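Local coordinates for scaffolding protein (Clostridium cellulolyticum, PDB 1G43) that probably binds crystalline cellulose as the family IIIa carbohydrate-binding domain of a cellulosome scaffoldin, helping to hold the enzyme complex on its substrate, at residues G4-G13 with R25-I36. Residues are numbered along the deposited sequence; the frame is centred on the assembly and turned at random.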
ATOM      1  N   GLY A   4      11.363 -11.680   1.157  1.00 38.75           N
ATOM      2  CA  GLY A   4      10.928 -12.360  -0.061  1.00 37.59           C
ATOM      3  C   GLY A   4       9.812 -13.380   0.131  1.00 36.33           C
ATOM      4  O   GLY A   4       9.649 -14.312  -0.659  1.00 36.07           O
ATOM      5  N   VAL A   5       9.056 -13.196   1.204  1.00 34.98           N
ATOM      6  CA  VAL A   5       7.930 -14.044   1.533  1.00 33.64           C
ATOM      7  C   VAL A   5       6.825 -13.680   0.558  1.00 32.25           C
ATOM      8  O   VAL A   5       5.922 -14.474   0.283  1.00 32.27           O
ATOM      9  CB  VAL A   5       7.516 -13.776   2.982  1.00 34.85           C
ATOM     10  CG1 VAL A   5       6.012 -13.941   3.163  1.00 35.34           C
ATOM     11  CG2 VAL A   5       8.272 -14.752   3.895  1.00 36.02           C
ATOM     12  N   VAL A   6       6.900 -12.457   0.040  1.00 31.76           N
ATOM     13  CA  VAL A   6       5.933 -11.968  -0.951  1.00 30.31           C
ATOM     14  C   VAL A   6       6.633 -11.074  -1.962  1.00 30.61           C
ATOM     15  O   VAL A   6       7.697 -10.529  -1.697  1.00 30.90           O
ATOM     16  CB  VAL A   6       4.772 -11.170  -0.298  1.00 29.62           C
ATOM     17  CG1 VAL A   6       4.112 -12.024   0.742  1.00 28.42           C
ATOM     18  CG2 VAL A   6       5.271  -9.869   0.313  1.00 28.60           C
ATOM     19  N   SER A   7       6.036 -10.951  -3.131  1.00 30.35           N
ATOM     20  CA  SER A   7       6.558 -10.101  -4.183  1.00 30.09           C
ATOM     21  C   SER A   7       5.483  -9.018  -4.316  1.00 30.13           C
ATOM     22  O   SER A   7       4.301  -9.311  -4.126  1.00 31.10           O
ATOM     23  CB  SER A   7       6.643 -10.920  -5.474  1.00 30.25           C
ATOM     24  OG  SER A   7       6.873 -10.104  -6.625  1.00 33.54           O
ATOM     25  N   VAL A   8       5.848  -7.786  -4.649  1.00 28.57           N
ATOM     26  CA  VAL A   8       4.804  -6.759  -4.789  1.00 29.07           C
ATOM     27  C   VAL A   8       4.913  -5.840  -6.009  1.00 27.34           C
ATOM     28  O   VAL A   8       5.998  -5.384  -6.359  1.00 29.61           O
ATOM     29  CB  VAL A   8       4.743  -5.851  -3.545  1.00 28.78           C
ATOM     30  CG1 VAL A   8       3.649  -4.778  -3.749  1.00 28.65           C
ATOM     31  CG2 VAL A   8       4.491  -6.688  -2.291  1.00 27.73           C
ATOM     32  N   GLN A   9       3.795  -5.585  -6.665  1.00 26.23           N
ATOM     33  CA  GLN A   9       3.783  -4.678  -7.797  1.00 26.19           C
ATOM     34  C   GLN A   9       2.943  -3.472  -7.433  1.00 26.22           C
ATOM     35  O   GLN A   9       2.042  -3.555  -6.582  1.00 25.78           O
ATOM     36  CB  GLN A   9       3.243  -5.352  -9.043  1.00 27.24           C
ATOM     37  CG  GLN A   9       4.300  -6.120  -9.786  1.00 29.71           C
ATOM     38  CD  GLN A   9       3.778  -6.671 -11.085  1.00 32.14           C
ATOM     39  OE1 GLN A   9       2.814  -7.448 -11.112  1.00 34.12           O
ATOM     40  NE2 GLN A   9       4.392  -6.269 -12.173  1.00 32.00           N
ATOM     41  N   PHE A  10       3.218  -2.354  -8.095  1.00 24.61           N
ATOM     42  CA  PHE A  10       2.558  -1.108  -7.776  1.00 23.43           C
ATOM     43  C   PHE A  10       2.155  -0.302  -9.012  1.00 23.65           C
ATOM     44  O   PHE A  10       2.696  -0.510 -10.084  1.00 23.61           O
ATOM     45  CB  PHE A  10       3.533  -0.314  -6.901  1.00 22.11           C
ATOM     46  CG  PHE A  10       3.135   1.108  -6.651  1.00 22.33           C
ATOM     47  CD1 PHE A  10       2.407   1.448  -5.534  1.00 22.15           C
ATOM     48  CD2 PHE A  10       3.525   2.106  -7.520  1.00 22.28           C
ATOM     49  CE1 PHE A  10       2.064   2.790  -5.268  1.00 23.83           C
ATOM     50  CE2 PHE A  10       3.194   3.427  -7.278  1.00 23.53           C
ATOM     51  CZ  PHE A  10       2.463   3.775  -6.149  1.00 24.29           C
ATOM     52  N   ASN A  11       1.184   0.599  -8.847  1.00 24.36           N
ATOM     53  CA  ASN A  11       0.718   1.498  -9.914  1.00 26.08           C
ATOM     54  C   ASN A  11      -0.175   2.548  -9.260  1.00 26.78           C
ATOM     55  O   ASN A  11      -0.731   2.300  -8.190  1.00 27.87           O
ATOM     56  CB  ASN A  11      -0.027   0.720 -11.045  1.00 25.57           C
ATOM     57  CG  ASN A  11      -1.575   0.828 -10.988  1.00 27.88           C
ATOM     58  OD1 ASN A  11      -2.160   1.917 -11.054  1.00 28.35           O
ATOM     59  ND2 ASN A  11      -2.241  -0.328 -10.903  1.00 28.49           N
ATOM     60  N   ASN A  12      -0.254   3.734  -9.850  1.00 26.66           N
ATOM     61  CA  ASN A  12      -1.124   4.787  -9.338  1.00 27.09           C
ATOM     62  C   ASN A  12      -1.873   5.427 -10.515  1.00 27.96           C
ATOM     63  O   ASN A  12      -2.206   6.610 -10.494  1.00 29.18           O
ATOM     64  CB  ASN A  12      -0.326   5.856  -8.573  1.00 25.35           C
ATOM     65  CG  ASN A  12       0.853   6.370  -9.360  1.00 25.07           C
ATOM     66  OD1 ASN A  12       0.902   6.241 -10.590  1.00 23.57           O
ATOM     67  ND2 ASN A  12       1.811   6.966  -8.661  1.00 22.80           N
ATOM     68  N   GLY A  13      -2.146   4.636 -11.545  1.00 28.43           N
ATOM     69  CA  GLY A  13      -2.852   5.160 -12.705  1.00 29.45           C
ATOM     70  C   GLY A  13      -2.211   6.438 -13.209  1.00 29.53           C
ATOM     71  O   GLY A  13      -2.900   7.368 -13.648  1.00 29.83           O
ATOM     72  N   ARG A  25      -1.938   1.449  -5.458  1.00 22.42           N
ATOM     73  CA  ARG A  25      -2.512   0.140  -5.752  1.00 23.85           C
ATOM     74  C   ARG A  25      -1.441  -0.914  -5.727  1.00 23.40           C
ATOM     75  O   ARG A  25      -0.386  -0.744  -6.313  1.00 24.85           O
ATOM     76  CB  ARG A  25      -3.203   0.180  -7.104  1.00 23.70           C
ATOM     77  CG  ARG A  25      -4.292   1.256  -7.126  1.00 25.37           C
ATOM     78  CD  ARG A  25      -4.608   1.653  -8.529  1.00 26.93           C
ATOM     79  NE  ARG A  25      -5.703   2.607  -8.589  1.00 26.69           N
ATOM     80  CZ  ARG A  25      -6.118   3.172  -9.717  1.00 26.05           C
ATOM     81  NH1 ARG A  25      -5.527   2.874 -10.863  1.00 25.12           N
ATOM     82  NH2 ARG A  25      -7.118   4.032  -9.695  1.00 26.25           N
ATOM     83  N   PHE A  26      -1.717  -2.018  -5.054  1.00 24.19           N
ATOM     84  CA  PHE A  26      -0.737  -3.083  -4.935  1.00 23.58           C
ATOM     85  C   PHE A  26      -1.237  -4.437  -5.381  1.00 24.53           C
ATOM     86  O   PHE A  26      -2.394  -4.784  -5.166  1.00 23.81           O
ATOM     87  CB  PHE A  26      -0.289  -3.249  -3.482  1.00 22.30           C
ATOM     88  CG  PHE A  26      -0.004  -1.976  -2.769  1.00 22.95           C
ATOM     89  CD1 PHE A  26      -1.034  -1.235  -2.199  1.00 22.94           C
ATOM     90  CD2 PHE A  26       1.300  -1.518  -2.639  1.00 22.25           C
ATOM     91  CE1 PHE A  26      -0.765  -0.046  -1.501  1.00 23.24           C
ATOM     92  CE2 PHE A  26       1.579  -0.336  -1.948  1.00 22.38           C
ATOM     93  CZ  PHE A  26       0.550   0.402  -1.377  1.00 23.32           C
ATOM     94  N   LYS A  27      -0.353  -5.203  -6.009  1.00 24.72           N
ATOM     95  CA  LYS A  27      -0.689  -6.573  -6.381  1.00 25.68           C
ATOM     96  C   LYS A  27       0.364  -7.347  -5.595  1.00 25.82           C
ATOM     97  O   LYS A  27       1.540  -7.314  -5.919  1.00 26.02           O
ATOM     98  CB  LYS A  27      -0.558  -6.812  -7.885  1.00 28.06           C
ATOM     99  CG  LYS A  27      -1.496  -7.937  -8.350  1.00 33.18           C
ATOM    100  CD  LYS A  27      -1.219  -8.406  -9.778  1.00 36.58           C
ATOM    101  CE  LYS A  27      -2.014  -7.569 -10.792  1.00 41.27           C
ATOM    102  NZ  LYS A  27      -3.513  -7.579 -10.500  1.00 41.41           N
ATOM    103  N   VAL A  28      -0.065  -7.982  -4.510  1.00 26.43           N
ATOM    104  CA  VAL A  28       0.820  -8.721  -3.626  1.00 25.45           C
ATOM    105  C   VAL A  28       0.753 -10.219  -3.918  1.00 26.96           C
ATOM    106  O   VAL A  28      -0.334 -10.814  -3.965  1.00 25.36           O
ATOM    107  CB  VAL A  28       0.443  -8.464  -2.135  1.00 25.40           C
ATOM    108  CG1 VAL A  28       1.276  -9.341  -1.224  1.00 23.50           C
ATOM    109  CG2 VAL A  28       0.665  -6.991  -1.773  1.00 23.39           C
ATOM    110  N   THR A  29       1.923 -10.817  -4.151  1.00 26.63           N
ATOM    111  CA  THR A  29       2.004 -12.243  -4.446  1.00 27.25           C
ATOM    112  C   THR A  29       2.718 -13.031  -3.362  1.00 27.77           C
ATOM    113  O   THR A  29       3.838 -12.694  -2.951  1.00 27.89           O
ATOM    114  CB  THR A  29       2.717 -12.495  -5.750  1.00 27.20           C
ATOM    115  OG1 THR A  29       1.955 -11.922  -6.812  1.00 28.03           O
ATOM    116  CG2 THR A  29       2.863 -13.993  -5.986  1.00 28.91           C
ATOM    117  N   ASN A  30       2.048 -14.079  -2.904  1.00 28.85           N
ATOM    118  CA  ASN A  30       2.576 -14.961  -1.866  1.00 28.50           C
ATOM    119  C   ASN A  30       3.608 -15.851  -2.536  1.00 28.39           C
ATOM    120  O   ASN A  30       3.270 -16.757  -3.282  1.00 28.81           O
ATOM    121  CB  ASN A  30       1.430 -15.807  -1.281  1.00 28.34           C
ATOM    122  CG  ASN A  30       1.862 -16.676  -0.089  1.00 29.26           C
ATOM    123  OD1 ASN A  30       3.056 -16.895   0.170  1.00 27.89           O
ATOM    124  ND2 ASN A  30       0.878 -17.189   0.632  1.00 30.56           N
ATOM    125  N   THR A  31       4.878 -15.572  -2.289  1.00 29.79           N
ATOM    126  CA  THR A  31       5.939 -16.371  -2.874  1.00 31.28           C
ATOM    127  C   THR A  31       6.659 -17.164  -1.802  1.00 32.33           C
ATOM    128  O   THR A  31       7.748 -17.707  -2.031  1.00 32.87           O
ATOM    129  CB  THR A  31       6.953 -15.506  -3.585  1.00 30.55           C
ATOM    130  OG1 THR A  31       7.569 -14.623  -2.637  1.00 29.95           O
ATOM    131  CG2 THR A  31       6.277 -14.721  -4.691  1.00 31.50           C
ATOM    132  N   SER A  32       6.086 -17.194  -0.607  1.00 33.04           N
ATOM    133  CA  SER A  32       6.692 -17.985   0.459  1.00 34.76           C
ATOM    134  C   SER A  32       6.077 -19.327   0.087  1.00 36.08           C
ATOM    135  O   SER A  32       5.229 -19.392  -0.816  1.00 37.70           O
ATOM    136  CB  SER A  32       6.200 -17.553   1.851  1.00 32.30           C
ATOM    137  OG  SER A  32       4.910 -18.074   2.104  1.00 31.77           O
ATOM    138  N   GLY A  33       6.464 -20.397   0.742  1.00 36.06           N
ATOM    139  CA  GLY A  33       5.860 -21.643   0.343  1.00 39.38           C
ATOM    140  C   GLY A  33       4.758 -22.095   1.290  1.00 40.60           C
ATOM    141  O   GLY A  33       4.797 -23.235   1.774  1.00 42.24           O
ATOM    142  N   SER A  34       3.806 -21.213   1.600  1.00 39.34           N
ATOM    143  CA  SER A  34       2.689 -21.578   2.490  1.00 39.36           C
ATOM    144  C   SER A  34       1.746 -20.384   2.690  1.00 38.83           C
ATOM    145  O   SER A  34       2.177 -19.228   2.626  1.00 37.27           O
ATOM    146  CB  SER A  34       3.193 -22.076   3.850  1.00 39.32           C
ATOM    147  OG  SER A  34       3.851 -21.048   4.556  1.00 39.28           O
ATOM    148  N   PRO A  35       0.448 -20.666   2.943  1.00 38.71           N
ATOM    149  CA  PRO A  35      -0.563 -19.624   3.140  1.00 37.69           C
ATOM    150  C   PRO A  35      -0.062 -18.553   4.049  1.00 36.31           C
ATOM    151  O   PRO A  35       0.847 -18.769   4.870  1.00 33.67           O
ATOM    152  CB  PRO A  35      -1.759 -20.371   3.749  1.00 38.94           C
ATOM    153  CG  PRO A  35      -1.624 -21.780   3.154  1.00 39.11           C
ATOM    154  CD  PRO A  35      -0.091 -21.987   3.322  1.00 39.02           C
ATOM    155  N   ILE A  36      -0.644 -17.374   3.856  1.00 34.37           N
ATOM    156  CA  ILE A  36      -0.297 -16.239   4.670  1.00 31.80           C
ATOM    157  C   ILE A  36      -1.577 -15.583   5.113  1.00 31.25           C
ATOM    158  O   ILE A  36      -2.518 -15.391   4.335  1.00 30.74           O
ATOM    159  CB  ILE A  36       0.586 -15.266   3.922  1.00 31.02           C
ATOM    160  CG1 ILE A  36       2.029 -15.731   4.027  1.00 30.77           C
ATOM    161  CG2 ILE A  36       0.424 -13.887   4.483  1.00 30.97           C
ATOM    162  CD1 ILE A  36       2.978 -14.845   3.310  1.00 30.54           C
TER
HETATM  163  O   HOH W   1       3.038  -9.380  -7.030  1.00 34.08           O
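Ser7 and Thr29 form a hydrogen-bonded antiparallel pair: Thr29 N reaches Ser7 O at 2.8 Å with an almost straight N-H...O angle of 178°. Gln9–Lys27 and Asn11–Arg25 repeat the pattern, the last more bent and stretched, with Asn11 N 3.3 Å from Arg25 O. The strands run nearly antiparallel, as in a beta hairpin.

The buried face carries Val6, Val8, Phe10, Phe26 and Val28. Val8 and Val28 run alongside each other, Val8 CG2 against Val28 CG2 at 3.9 Å, while Phe10 turns its ring edge, through CD1, toward the face of Phe26 in an offset edge-to-face pair with planes at 63°. With CG anti to the backbone N (chi1 170°), Phe10 also lays CD1 near Arg25 O.

The opposite face is more open: Ser7, Gln9, Lys27 and Thr29 are all partly exposed. Gln9 CB and Lys27 CB meet at 4.2 Å, but the end of Lys27 leads away from strand 6-11. A water bonds Lys27 O and Thr29 OG1, the latter also bonded to Ser111. At the turn after the strand, Asn30 OD1 accepts from both Ser32 N and Ser32 OG, the former closing an Asx turn.

Strand 18-30 continues the sheet to strand 111-120 through Phe26–Ile114 and Val28–Ile112 backbone bonds. The buried face packs across the beta-sandwich on strand 41-47, via Leu41, Leu43 and Tyr45, and on Ala148 of strand 147-150.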